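Local coordinates for UDP-N-acetylglucosamine 4,6-dehydratase (Vibrio fischeri, PDB 3PVZ), which probably dehydrates UDP-N-acetylglucosamine as an NAD-binding lyase with a Rossmann-type fold, at residues A[189-194]-A[347-352]; A[212-217]-A[275-280]; A[221-226]-A[292-297]; A[362-367]-A[372-377]. One frame throughout, in Å; residues are numbered along the deposited sequence.

Interaction 1 (A[189-194]-A[347-352]); sequences KSEEIA and SLYQQE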
loop_
_atom_site.group_PDB
_atom_site.type_symbol
_atom_site.label_atom_id
_atom_site.label_comp_id
_atom_site.label_asym_id
_atom_site.label_seq_id
_atom_site.Cartn_x
_atom_site.Cartn_y
_atom_site.Cartn_z
ATOM N N LYS A 189 -6.194 -11.040 24.656
ATOM C CA LYS A 189 -7.227 -11.655 23.791
ATOM C C LYS A 189 -7.187 -13.171 23.717
ATOM O O LYS A 189 -8.202 -13.806 23.449
ATOM C CB LYS A 189 -7.138 -11.107 22.370
ATOM C CG LYS A 189 -7.702 -9.683 22.218
ATOM C CD LYS A 189 -9.166 -9.621 22.703
ATOM C CE LYS A 189 -9.858 -8.308 22.386
ATOM N NZ LYS A 189 -9.195 -7.152 22.989
ATOM N N SER A 190 -6.011 -13.741 23.931
ATOM C CA SER A 190 -5.851 -15.178 23.945
ATOM C C SER A 190 -6.475 -15.862 25.154
ATOM O O SER A 190 -6.579 -17.066 25.153
ATOM C CB SER A 190 -4.385 -15.570 23.867
ATOM O OG SER A 190 -3.715 -15.250 25.029
ATOM N N GLU A 191 -6.877 -15.103 26.171
ATOM C CA GLU A 191 -7.739 -15.636 27.251
ATOM C C GLU A 191 -9.201 -15.841 26.788
ATOM O O GLU A 191 -9.986 -16.356 27.558
ATOM C CB GLU A 191 -7.717 -14.693 28.474
ATOM C CG GLU A 191 -6.326 -14.622 29.119
ATOM C CD GLU A 191 -6.156 -13.527 30.162
ATOM O OE1 GLU A 191 -6.969 -12.595 30.201
ATOM O OE2 GLU A 191 -5.162 -13.583 30.927
ATOM N N GLU A 192 -9.559 -15.404 25.566
ATOM C CA GLU A 192 -10.921 -15.571 25.047
ATOM C C GLU A 192 -11.034 -16.298 23.715
ATOM O O GLU A 192 -12.099 -16.727 23.391
ATOM C CB GLU A 192 -11.586 -14.227 24.843
ATOM C CG GLU A 192 -11.855 -13.513 26.145
ATOM C CD GLU A 192 -12.504 -12.204 25.914
ATOM O OE1 GLU A 192 -11.767 -11.240 26.079
ATOM O OE2 GLU A 192 -13.708 -12.151 25.532
ATOM N N ILE A 193 -9.961 -16.362 22.941
ATOM C CA ILE A 193 -9.956 -17.073 21.680
ATOM C C ILE A 193 -8.550 -17.599 21.477
ATOM O O ILE A 193 -7.590 -16.965 21.899
ATOM C CB ILE A 193 -10.337 -16.113 20.504
ATOM C CG1 ILE A 193 -10.516 -16.874 19.182
ATOM C CG2 ILE A 193 -9.299 -15.049 20.340
ATOM C CD1 ILE A 193 -11.123 -16.010 18.040
ATOM N N ALA A 194 -8.451 -18.771 20.858
ATOM C CA ALA A 194 -7.202 -19.318 20.386
ATOM C C ALA A 194 -6.485 -18.381 19.364
ATOM O O ALA A 194 -7.021 -18.079 18.280
ATOM C CB ALA A 194 -7.439 -20.707 19.762
ATOM N N SER A 347 4.631 -14.966 27.177
ATOM C CA SER A 347 4.644 -13.504 27.426
ATOM C C SER A 347 3.449 -13.133 28.272
ATOM O O SER A 347 2.397 -13.726 28.097
ATOM C CB SER A 347 4.486 -12.683 26.125
ATOM O OG SER A 347 5.195 -13.217 25.031
ATOM N N LEU A 348 3.601 -12.109 29.117
ATOM C CA LEU A 348 2.549 -11.607 30.029
ATOM C C LEU A 348 1.995 -10.253 29.596
ATOM O O LEU A 348 2.639 -9.530 28.842
ATOM C CB LEU A 348 3.111 -11.434 31.454
ATOM C CG LEU A 348 3.998 -12.550 32.001
ATOM C CD1 LEU A 348 4.636 -12.222 33.366
ATOM C CD2 LEU A 348 3.165 -13.823 32.060
ATOM N N TYR A 349 0.803 -9.903 30.089
ATOM C CA TYR A 349 0.355 -8.505 30.107
ATOM C C TYR A 349 -0.107 -8.041 31.501
ATOM O O TYR A 349 -0.439 -8.861 32.358
ATOM C CB TYR A 349 -0.769 -8.296 29.114
ATOM C CG TYR A 349 -2.095 -8.821 29.574
ATOM C CD1 TYR A 349 -3.031 -7.988 30.168
ATOM C CD2 TYR A 349 -2.417 -10.155 29.421
ATOM C CE1 TYR A 349 -4.249 -8.485 30.596
ATOM C CE2 TYR A 349 -3.623 -10.643 29.840
ATOM C CZ TYR A 349 -4.524 -9.813 30.409
ATOM O OH TYR A 349 -5.681 -10.350 30.832
ATOM N N GLN A 350 -0.123 -6.727 31.678
ATOM C CA GLN A 350 -0.758 -6.094 32.805
ATOM C C GLN A 350 -1.923 -5.236 32.329
ATOM O O GLN A 350 -1.766 -4.419 31.425
ATOM C CB GLN A 350 0.273 -5.249 33.514
ATOM C CG GLN A 350 1.448 -6.071 34.028
ATOM C CD GLN A 350 2.216 -5.329 35.058
ATOM O OE1 GLN A 350 1.634 -4.601 35.878
ATOM N NE2 GLN A 350 3.532 -5.483 35.039
ATOM N N GLN A 351 -3.104 -5.442 32.909
ATOM C CA GLN A 351 -4.303 -4.717 32.503
ATOM C C GLN A 351 -4.046 -3.216 32.509
ATOM O O GLN A 351 -4.370 -2.509 31.538
ATOM C CB GLN A 351 -5.486 -5.078 33.412
ATOM C CG GLN A 351 -6.827 -4.431 33.089
ATOM C CD GLN A 351 -7.336 -4.678 31.686
ATOM O OE1 GLN A 351 -6.979 -5.663 31.029
ATOM N NE2 GLN A 351 -8.220 -3.796 31.224
ATOM N N GLU A 352 -3.425 -2.749 33.579
ATOM C CA GLU A 352 -3.162 -1.331 33.746
ATOM C C GLU A 352 -2.319 -0.696 32.663
ATOM O O GLU A 352 -2.554 0.450 32.326
ATOM C CB GLU A 352 -2.476 -1.080 35.080
ATOM C CG GLU A 352 -3.440 -1.143 36.200
ATOM C CD GLU A 352 -2.777 -0.956 37.529
ATOM O OE1 GLU A 352 -1.581 -1.337 37.644
ATOM O OE2 GLU A 352 -3.453 -0.437 38.456
#

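Interaction 2 (A[212-217]-A[275-280]); sequences HGFNQR and VKYLKQ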
loop_
_atom_site.group_PDB
_atom_site.type_symbol
_atom_site.label_atom_id
_atom_site.label_comp_id
_atom_site.label_asym_id
_atom_site.label_seq_id
_atom_site.Cartn_x
_atom_site.Cartn_y
_atom_site.Cartn_z
ATOM N N HIS A 212 13.146 -6.999 -3.723
ATOM C CA HIS A 212 12.101 -6.484 -4.576
ATOM C C HIS A 212 12.651 -5.254 -5.300
ATOM O O HIS A 212 12.364 -5.035 -6.469
ATOM C CB HIS A 212 10.859 -6.129 -3.752
ATOM C CG HIS A 212 9.857 -5.336 -4.498
ATOM N ND1 HIS A 212 8.891 -5.923 -5.283
ATOM C CD2 HIS A 212 9.682 -3.996 -4.609
ATOM C CE1 HIS A 212 8.147 -4.975 -5.831
ATOM N NE2 HIS A 212 8.610 -3.799 -5.438
ATOM N N GLY A 213 13.426 -4.460 -4.577
ATOM C CA GLY A 213 14.168 -3.368 -5.183
ATOM C C GLY A 213 15.046 -3.782 -6.378
ATOM O O GLY A 213 15.111 -3.053 -7.370
ATOM N N PHE A 214 15.685 -4.954 -6.309
ATOM C CA PHE A 214 16.556 -5.389 -7.433
ATOM C C PHE A 214 15.749 -5.469 -8.707
ATOM O O PHE A 214 16.190 -4.965 -9.737
ATOM C CB PHE A 214 17.262 -6.740 -7.221
ATOM C CG PHE A 214 18.159 -6.816 -6.019
ATOM C CD1 PHE A 214 18.616 -5.696 -5.376
ATOM C CD2 PHE A 214 18.569 -8.055 -5.560
ATOM C CE1 PHE A 214 19.452 -5.811 -4.272
ATOM C CE2 PHE A 214 19.411 -8.175 -4.458
ATOM C CZ PHE A 214 19.841 -7.048 -3.813
ATOM N N ASN A 215 14.547 -6.043 -8.647
ATOM C CA ASN A 215 13.664 -6.099 -9.824
ATOM C C ASN A 215 13.409 -4.707 -10.393
ATOM O O ASN A 215 13.419 -4.483 -11.611
ATOM C CB ASN A 215 12.306 -6.723 -9.480
ATOM C CG ASN A 215 12.405 -8.180 -9.145
ATOM O OD1 ASN A 215 13.163 -8.910 -9.773
ATOM N ND2 ASN A 215 11.638 -8.622 -8.144
ATOM N N GLN A 216 13.133 -3.765 -9.498
ATOM C CA GLN A 216 12.769 -2.430 -9.939
ATOM C C GLN A 216 13.949 -1.791 -10.606
ATOM O O GLN A 216 13.835 -1.245 -11.706
ATOM C CB GLN A 216 12.274 -1.598 -8.756
ATOM C CG GLN A 216 11.013 -2.140 -8.131
ATOM C CD GLN A 216 9.810 -2.016 -9.048
ATOM O OE1 GLN A 216 9.335 -3.011 -9.583
ATOM N NE2 GLN A 216 9.311 -0.796 -9.230
ATOM N N ARG A 217 15.107 -1.899 -9.958
ATOM C CA ARG A 217 16.329 -1.369 -10.528
ATOM C C ARG A 217 16.561 -1.956 -11.921
ATOM O O ARG A 217 16.840 -1.219 -12.859
ATOM C CB ARG A 217 17.547 -1.631 -9.626
ATOM C CG ARG A 217 17.465 -1.084 -8.198
ATOM C CD ARG A 217 17.561 0.409 -8.064
ATOM N NE ARG A 217 16.425 1.154 -8.606
ATOM C CZ ARG A 217 15.176 1.151 -8.129
ATOM N NH1 ARG A 217 14.801 0.398 -7.090
ATOM N NH2 ARG A 217 14.281 1.914 -8.718
ATOM N N VAL A 275 24.403 -10.637 -7.126
ATOM C CA VAL A 275 25.255 -11.265 -8.126
ATOM C C VAL A 275 24.570 -12.511 -8.723
ATOM O O VAL A 275 24.413 -12.598 -9.941
ATOM C CB VAL A 275 26.610 -11.623 -7.540
ATOM C CG1 VAL A 275 27.468 -12.268 -8.576
ATOM C CG2 VAL A 275 27.281 -10.372 -6.995
ATOM N N LYS A 276 24.094 -13.439 -7.878
ATOM C CA LYS A 276 23.392 -14.626 -8.388
ATOM C C LYS A 276 22.255 -14.258 -9.320
ATOM O O LYS A 276 22.016 -14.938 -10.318
ATOM C CB LYS A 276 22.820 -15.473 -7.256
ATOM C CG LYS A 276 23.842 -16.389 -6.626
ATOM C CD LYS A 276 23.452 -16.782 -5.181
ATOM C CE LYS A 276 24.686 -17.181 -4.335
ATOM N NZ LYS A 276 25.153 -18.588 -4.560
ATOM N N TYR A 277 21.554 -13.189 -8.955
ATOM C CA TYR A 277 20.355 -12.767 -9.619
ATOM C C TYR A 277 20.669 -12.127 -10.981
ATOM O O TYR A 277 19.994 -12.410 -11.969
ATOM C CB TYR A 277 19.611 -11.822 -8.688
ATOM C CG TYR A 277 18.402 -11.158 -9.270
ATOM C CD1 TYR A 277 17.335 -11.893 -9.754
ATOM C CD2 TYR A 277 18.318 -9.785 -9.311
ATOM C CE1 TYR A 277 16.228 -11.277 -10.275
ATOM C CE2 TYR A 277 17.233 -9.166 -9.825
ATOM C CZ TYR A 277 16.190 -9.904 -10.304
ATOM O OH TYR A 277 15.126 -9.226 -10.812
ATOM N N LEU A 278 21.710 -11.301 -11.025
ATOM C CA LEU A 278 22.202 -10.734 -12.288
ATOM C C LEU A 278 22.707 -11.811 -13.240
ATOM O O LEU A 278 22.467 -11.729 -14.419
ATOM C CB LEU A 278 23.313 -9.725 -12.029
ATOM C CG LEU A 278 22.856 -8.429 -11.380
ATOM C CD1 LEU A 278 24.034 -7.575 -10.927
ATOM C CD2 LEU A 278 21.982 -7.670 -12.342
ATOM N N LYS A 279 23.387 -12.834 -12.733
ATOM C CA LYS A 279 23.869 -13.927 -13.596
ATOM C C LYS A 279 22.709 -14.741 -14.143
ATOM O O LYS A 279 22.730 -15.149 -15.298
ATOM C CB LYS A 279 24.822 -14.848 -12.847
ATOM C CG LYS A 279 26.060 -14.137 -12.354
ATOM C CD LYS A 279 27.217 -15.103 -12.224
ATOM C CE LYS A 279 28.453 -14.439 -11.643
ATOM N NZ LYS A 279 29.333 -15.495 -11.094
ATOM N N GLN A 280 21.694 -14.967 -13.312
ATOM C CA GLN A 280 20.493 -15.680 -13.758
ATOM C C GLN A 280 19.758 -14.866 -14.849
ATOM O O GLN A 280 19.098 -15.439 -15.699
ATOM C CB GLN A 280 19.575 -16.038 -12.565
ATOM C CG GLN A 280 19.108 -17.510 -12.540
ATOM C CD GLN A 280 18.479 -17.950 -11.199
ATOM O OE1 GLN A 280 19.105 -18.675 -10.408
ATOM N NE2 GLN A 280 17.234 -17.525 -10.954
#

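Interaction 3 (A[221-226]-A[292-297]); sequences NQPIVA and DEAREL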
loop_
_atom_site.group_PDB
_atom_site.type_symbol
_atom_site.label_atom_id
_atom_site.label_comp_id
_atom_site.label_asym_id
_atom_site.label_seq_id
_atom_site.Cartn_x
_atom_site.Cartn_y
_atom_site.Cartn_z
ATOM N N ASN A 221 16.506 0.379 -15.614
ATOM C CA ASN A 221 17.879 0.583 -16.028
ATOM C C ASN A 221 18.734 1.382 -15.032
ATOM O O ASN A 221 19.544 2.241 -15.422
ATOM C CB ASN A 221 17.896 1.186 -17.444
ATOM C CG ASN A 221 17.724 0.117 -18.528
ATOM O OD1 ASN A 221 16.634 -0.049 -19.089
ATOM N ND2 ASN A 221 18.810 -0.630 -18.803
ATOM N N GLN A 222 18.586 1.039 -13.745
ATOM C CA GLN A 222 19.308 1.706 -12.655
ATOM C C GLN A 222 20.284 0.769 -11.919
ATOM O O GLN A 222 20.124 -0.454 -11.923
ATOM C CB GLN A 222 18.327 2.305 -11.645
ATOM C CG GLN A 222 17.626 3.586 -12.107
ATOM C CD GLN A 222 16.371 3.893 -11.282
ATOM O OE1 GLN A 222 15.858 3.027 -10.585
ATOM N NE2 GLN A 222 15.905 5.134 -11.335
ATOM N N PRO A 223 21.306 1.347 -11.279
ATOM C CA PRO A 223 22.265 0.530 -10.542
ATOM C C PRO A 223 21.636 -0.314 -9.421
ATOM O O PRO A 223 20.684 0.131 -8.764
ATOM C CB PRO A 223 23.214 1.556 -9.932
ATOM C CG PRO A 223 22.994 2.822 -10.647
ATOM C CD PRO A 223 21.653 2.781 -11.283
ATOM N N ILE A 224 22.182 -1.512 -9.201
ATOM C CA ILE A 224 21.831 -2.306 -8.041
ATOM C C ILE A 224 22.719 -1.895 -6.881
ATOM O O ILE A 224 23.960 -1.744 -7.044
ATOM C CB ILE A 224 22.044 -3.808 -8.296
ATOM C CG1 ILE A 224 21.206 -4.284 -9.503
ATOM C CG2 ILE A 224 21.764 -4.625 -7.015
ATOM C CD1 ILE A 224 20.042 -5.059 -9.171
ATOM N N VAL A 225 22.097 -1.754 -5.715
ATOM C CA VAL A 225 22.747 -1.318 -4.496
ATOM C C VAL A 225 22.438 -2.355 -3.419
ATOM O O VAL A 225 21.304 -2.752 -3.257
ATOM C CB VAL A 225 22.219 0.089 -4.092
ATOM C CG1 VAL A 225 22.572 0.438 -2.647
ATOM C CG2 VAL A 225 22.761 1.160 -5.033
ATOM N N ALA A 226 23.440 -2.839 -2.706
ATOM C CA ALA A 226 23.221 -3.921 -1.743
ATOM C C ALA A 226 24.354 -4.020 -0.752
ATOM O O ALA A 226 25.516 -4.015 -1.152
ATOM C CB ALA A 226 23.089 -5.219 -2.453
ATOM N N ASP A 292 27.710 8.376 -8.180
ATOM C CA ASP A 292 27.809 9.211 -9.374
ATOM C C ASP A 292 28.330 8.411 -10.561
ATOM O O ASP A 292 27.779 8.482 -11.669
ATOM C CB ASP A 292 28.723 10.414 -9.105
ATOM C CG ASP A 292 28.029 11.518 -8.313
ATOM O OD1 ASP A 292 26.820 11.383 -7.994
ATOM O OD2 ASP A 292 28.707 12.530 -8.016
ATOM N N GLU A 293 29.385 7.646 -10.309
ATOM C CA GLU A 293 29.953 6.748 -11.307
ATOM C C GLU A 293 28.868 5.797 -11.824
ATOM O O GLU A 293 28.540 5.805 -13.020
ATOM C CB GLU A 293 31.117 5.976 -10.678
ATOM C CG GLU A 293 31.840 5.018 -11.598
ATOM C CD GLU A 293 32.832 4.134 -10.854
ATOM O OE1 GLU A 293 32.588 3.804 -9.668
ATOM O OE2 GLU A 293 33.851 3.754 -11.466
ATOM N N ALA A 294 28.301 5.022 -10.897
ATOM C CA ALA A 294 27.208 4.068 -11.169
ATOM C C ALA A 294 26.110 4.604 -12.073
ATOM O O ALA A 294 25.711 3.934 -13.027
ATOM C CB ALA A 294 26.587 3.591 -9.853
ATOM N N ARG A 295 25.618 5.803 -11.760
ATOM C CA ARG A 295 24.518 6.405 -12.510
ATOM C C ARG A 295 24.896 6.545 -13.982
ATOM O O ARG A 295 24.111 6.191 -14.861
ATOM C CB ARG A 295 24.118 7.767 -11.918
ATOM C CG ARG A 295 22.769 8.297 -12.411
ATOM C CD ARG A 295 22.357 9.605 -11.701
ATOM N NE ARG A 295 22.023 9.398 -10.286
ATOM C CZ ARG A 295 22.789 9.709 -9.233
ATOM N NH1 ARG A 295 23.988 10.271 -9.378
ATOM N NH2 ARG A 295 22.345 9.451 -8.004
ATOM N N GLU A 296 26.101 7.038 -14.244
ATOM C CA GLU A 296 26.584 7.175 -15.614
ATOM C C GLU A 296 26.810 5.821 -16.289
ATOM O O GLU A 296 26.479 5.642 -17.455
ATOM C CB GLU A 296 27.878 8.003 -15.650
ATOM C CG GLU A 296 27.666 9.496 -15.373
ATOM C CD GLU A 296 27.260 10.287 -16.622
ATOM O OE1 GLU A 296 26.039 10.527 -16.811
ATOM O OE2 GLU A 296 28.162 10.663 -17.414
ATOM N N LEU A 297 27.370 4.865 -15.559
ATOM C CA LEU A 297 27.650 3.563 -16.151
ATOM C C LEU A 297 26.374 2.776 -16.486
ATOM O O LEU A 297 26.377 1.967 -17.410
ATOM C CB LEU A 297 28.584 2.756 -15.252
ATOM C CG LEU A 297 29.981 3.357 -15.044
ATOM C CD1 LEU A 297 30.797 2.484 -14.111
ATOM C CD2 LEU A 297 30.711 3.541 -16.369
#

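Interaction 4 (A[362-367]-A[372-377]); sequences GQMKTD and KEEIVQ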
loop_
_atom_site.group_PDB
_atom_site.type_symbol
_atom_site.label_atom_id
_atom_site.label_comp_id
_atom_site.label_asym_id
_atom_site.label_seq_id
_atom_site.Cartn_x
_atom_site.Cartn_y
_atom_site.Cartn_z
ATOM N N GLY A 362 -5.325 7.580 22.866
ATOM C CA GLY A 362 -6.627 8.224 22.613
ATOM C C GLY A 362 -6.579 9.751 22.830
ATOM O O GLY A 362 -7.146 10.498 22.040
ATOM N N GLN A 363 -5.874 10.188 23.880
ATOM C CA GLN A 363 -5.765 11.612 24.224
ATOM C C GLN A 363 -4.839 12.355 23.274
ATOM O O GLN A 363 -5.058 13.517 22.993
ATOM C CB GLN A 363 -5.301 11.833 25.684
ATOM C CG GLN A 363 -5.479 13.306 26.206
ATOM C CD GLN A 363 -6.969 13.734 26.400
ATOM O OE1 GLN A 363 -7.718 13.094 27.152
ATOM N NE2 GLN A 363 -7.385 14.816 25.721
HETATM N N MSE A 364 -3.784 11.718 22.793
HETATM C CA MSE A 364 -3.007 12.344 21.750
HETATM C C MSE A 364 -3.912 12.590 20.536
HETATM O O MSE A 364 -3.864 13.638 19.926
HETATM C CB MSE A 364 -1.817 11.477 21.360
HETATM C CG MSE A 364 -0.691 11.459 22.378
HETATM SE SE MSE A 364 0.750 10.282 21.785
HETATM C CE MSE A 364 0.987 9.271 23.455
ATOM N N LYS A 365 -4.745 11.620 20.194
ATOM C CA LYS A 365 -5.651 11.767 19.051
ATOM C C LYS A 365 -6.724 12.844 19.257
ATOM O O LYS A 365 -7.185 13.448 18.301
ATOM C CB LYS A 365 -6.322 10.451 18.733
ATOM C CG LYS A 365 -5.385 9.429 18.102
ATOM C CD LYS A 365 -6.108 8.172 17.878
ATOM C CE LYS A 365 -5.184 7.044 17.453
ATOM N NZ LYS A 365 -5.955 5.793 17.071
ATOM N N THR A 366 -7.115 13.063 20.501
ATOM C CA THR A 366 -8.129 14.040 20.838
ATOM C C THR A 366 -7.515 15.409 20.713
ATOM O O THR A 366 -8.123 16.302 20.135
ATOM C CB THR A 366 -8.659 13.819 22.258
ATOM O OG1 THR A 366 -9.443 12.622 22.271
ATOM C CG2 THR A 366 -9.517 15.006 22.740
ATOM N N ASP A 367 -6.292 15.549 21.216
ATOM C CA ASP A 367 -5.574 16.807 21.167
ATOM C C ASP A 367 -5.198 17.228 19.739
ATOM O O ASP A 367 -4.856 18.392 19.498
ATOM C CB ASP A 367 -4.323 16.733 22.056
ATOM C CG ASP A 367 -4.653 16.406 23.522
ATOM O OD1 ASP A 367 -5.830 16.529 23.918
ATOM O OD2 ASP A 367 -3.735 16.008 24.272
ATOM N N LYS A 372 6.849 12.936 18.491
ATOM C CA LYS A 372 7.492 11.637 18.474
ATOM C C LYS A 372 7.901 11.226 19.886
ATOM O O LYS A 372 7.645 10.109 20.324
ATOM C CB LYS A 372 8.732 11.642 17.574
ATOM C CG LYS A 372 9.532 10.323 17.714
ATOM C CD LYS A 372 10.423 9.990 16.541
ATOM C CE LYS A 372 10.758 8.491 16.578
ATOM N NZ LYS A 372 11.847 8.104 15.653
ATOM N N GLU A 373 8.537 12.147 20.594
ATOM C CA GLU A 373 9.147 11.828 21.872
ATOM C C GLU A 373 8.116 11.513 22.948
ATOM O O GLU A 373 8.405 10.799 23.884
ATOM C CB GLU A 373 10.090 12.968 22.299
ATOM C CG GLU A 373 11.409 12.962 21.494
ATOM C CD GLU A 373 12.327 11.774 21.863
ATOM O OE1 GLU A 373 12.715 11.685 23.059
ATOM O OE2 GLU A 373 12.646 10.935 20.966
ATOM N N GLU A 374 6.909 12.042 22.808
ATOM C CA GLU A 374 5.801 11.643 23.666
ATOM C C GLU A 374 5.467 10.149 23.492
ATOM O O GLU A 374 5.192 9.445 24.469
ATOM C CB GLU A 374 4.580 12.464 23.287
ATOM C CG GLU A 374 3.602 12.727 24.393
ATOM C CD GLU A 374 2.411 13.504 23.899
ATOM O OE1 GLU A 374 2.491 14.075 22.781
ATOM O OE2 GLU A 374 1.384 13.515 24.621
ATOM N N ILE A 375 5.485 9.676 22.245
ATOM C CA ILE A 375 5.193 8.264 21.965
ATOM C C ILE A 375 6.324 7.380 22.507
ATOM O O ILE A 375 6.065 6.394 23.207
ATOM C CB ILE A 375 4.984 7.979 20.454
ATOM C CG1 ILE A 375 3.940 8.926 19.843
ATOM C CG2 ILE A 375 4.541 6.516 20.239
ATOM C CD1 ILE A 375 3.494 8.546 18.450
ATOM N N VAL A 376 7.573 7.772 22.223
ATOM C CA VAL A 376 8.754 7.081 22.758
ATOM C C VAL A 376 8.681 6.962 24.270
ATOM O O VAL A 376 8.964 5.906 24.821
ATOM C CB VAL A 376 10.076 7.763 22.382
ATOM C CG1 VAL A 376 11.248 7.081 23.097
ATOM C CG2 VAL A 376 10.292 7.731 20.869
ATOM N N GLN A 377 8.272 8.026 24.941
ATOM C CA GLN A 377 8.160 7.984 26.398
ATOM C C GLN A 377 7.102 6.997 26.868
ATOM O O GLN A 377 7.295 6.281 27.841
ATOM C CB GLN A 377 7.866 9.368 26.955
ATOM C CG GLN A 377 9.063 10.289 26.902
ATOM C CD GLN A 377 10.266 9.745 27.680
ATOM O OE1 GLN A 377 10.154 9.384 28.858
ATOM N NE2 GLN A 377 11.415 9.667 27.010
#

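Interaction 1 (A[189-194]-A[347-352])
The carboxylate of Glu191 overlaps the hydroxyl end of Tyr349, the two side chains coming from opposite directions. The bond is Tyr349 OH donating to Glu191 OE1 at 2.7 Å, on the syn side but 32° out of the carboxylate plane. The second oxygen sits at the ring edge, Glu191 OE2 being 3.5 Å from Tyr349 CE2, so the acid sits at the edge of the phenol, beside its hydroxyl; its plane is turned 62° from the ring. The glutamate chain is extended beyond CG (chi2 169°), which carries the carboxylate across the gap.

Behind the acid, the chain turns on Lys189 O, which accepts from both Glu192 N and Ile193 N. Flanking bonds tie the same two regions together: Ser347 OG pairs with Glu183, and Gln351 OE1 with Arg188, both on helix 174-189. With one exposed and one partly exposed partner, this is a surface contact. The lead-in to helix 351-367 docks here on the turn that closes the beta-alpha-beta crossover of strand 159-163, helix 174-189 and strand 194-198 in the Rossmann-type sheet.

Interaction 2 (A[212-217]-A[275-280])
The ring of Tyr277 is approached obliquely by Phe214 CB, which settles squarely on neither a face nor an edge. Phe214 CB comes to 3.6 Å from Tyr277 CE2, and the two aromatic side chains slant past one another without stacking. The side chain of Asn215 crosses the tyrosine at about a right angle, its amide plane 74° from that of the ring. This is helix-helix packing between helices 210-219 and 270-280, with Phe214 and Tyr277 as the nearest residues of the two backbones, their CA atoms 8.6 Å apart.

Tyr277 supplies the reach. With CG anti to the backbone N (chi1 174°), the ring extends out from its helix and brings the hydroxyl to the neighbourhood of Asn215, whose modelled amide is doubtful. All three touching residues are buried. Leu10 of helix 7-10 also packs on Tyr277, Phe205 touches Asn215, and Gln219 of the second subunit packs against the same asparagine, placing helix 210-219 beside the subunit interface. The next residue but one along that helix, Arg217, forms a salt bridge with Glu75 of the second subunit. Beyond the methylene contact the two rings barely meet: their nearest ring atoms are Phe214 CD2 and Tyr277 CD2, 4.1 Å apart.

Interaction 3 (A[221-226]-A[292-297])
Apolar contact comes first: the ring of Pro223 rests against the methyl of Ala294. Pro223 CG lies 3.8 Å from Ala294 CB, and Pro223 CB is at 3.9 Å from the same methyl, so one corner of the proline ring, rather than a single atom, meets the helix. The same Pro223 CG is also 3.8 Å from Ala294 O and 4.1 Å from Arg295 N, which shows that the ring bears on the helix backbone as well as on the side chain. Such closeness is possible because alanine is so small: the CA atoms of Pro223 and Ala294 are only 6.1 Å apart. Both residues are buried.

No hydrogen bond links the two segments; the polar bonds lead to other parts of the chain and to the second subunit. Arg295 NH1 forms a salt bridge with Asp292 OD1 at 3.3 Å. That oxygen lies at the guanidinium edge, but the hydrogen bond is weak, with an N-H...O angle of 139°. The stronger hold comes from the second subunit, where Arg295 NE bonds to Ser82 O and NH2 to Arg81 O; NH2 also forms a salt bridge with Glu291 of the same chain. Gln222 bonds through OE1 to Arg217 and through NE2 to Asp79 of the second subunit.

Backbone bonds of Ile224 and Ala226 put strand 224-227 beside strand 306-312. Pro223, just before strand 224-227, packs helix 291-300 against the edge of the small parallel sheet, in which strand 284-287, this helix and strand 306-312 make a beta-alpha-beta unit.

Interaction 4 (A[362-367]-A[372-377])
Met364, modelled as selenomethionine, fills the tight part of this contact, its buried side chain reaching from helix 351-367 to helix 372-382. Its selenium is 4.0 Å from Ile375 CG1, and the two side chains slant across each other. With chi2 at 179° the chain runs straight out to SE, which is nearer to Ile375 CG1 than the methyl CE is.

On the solvent side, exposed Glu374 comes from the opposite direction along an extended chain. Its OE2 is 3.7 Å from Met364 CG, so the carboxylate lies against the start of the methionine chain with no polar bond between the segments. Asp367 OD2 is 5.7 Å from Glu374 OE2, a like-charge pair that would probably disfavour closer approach here. Asp367 is steadied instead within its own helix: Gln363 NE2 donates to Asp367 OD1 at 2.9 Å, nearly straight at 168°. Thr366 OG1 and Thr366 N both donate to Gly362 O, from opposite faces of its plane.

Four residues link the two helices, and among them Trp370 touches both Met364 and Ile375. Helix 131-154 packs on the pair through Met135 against Met364 and Ile138 against Ile375, while Met174, at the start of helix 174-189, also packs on Ile375.

Overall arrangement
Interactions 2 and 3 form one region, their centres 13 Å apart: Arg217 NH2 reaches Gln222 OE1 at 2.7 Å, Phe214 packs on Ile224, and both contacts touch the second subunit. Along the chain their segments alternate, so helices 210-219, 270-280 and 291-300 gather round the small parallel sheet. Interactions 1 and 4 lie about 41 to 50 Å away, centre to centre, and share helix 351-367, with centres 24 Å apart. Interaction 1 is on the opposite side of the chain's centre from both 2 and 3. None lines the cofactor site; interaction 2 lies at some distance, its Asn215 side chain about 13 Å from a bound NAD and about 10 Å from that of NAD-binding Ser206.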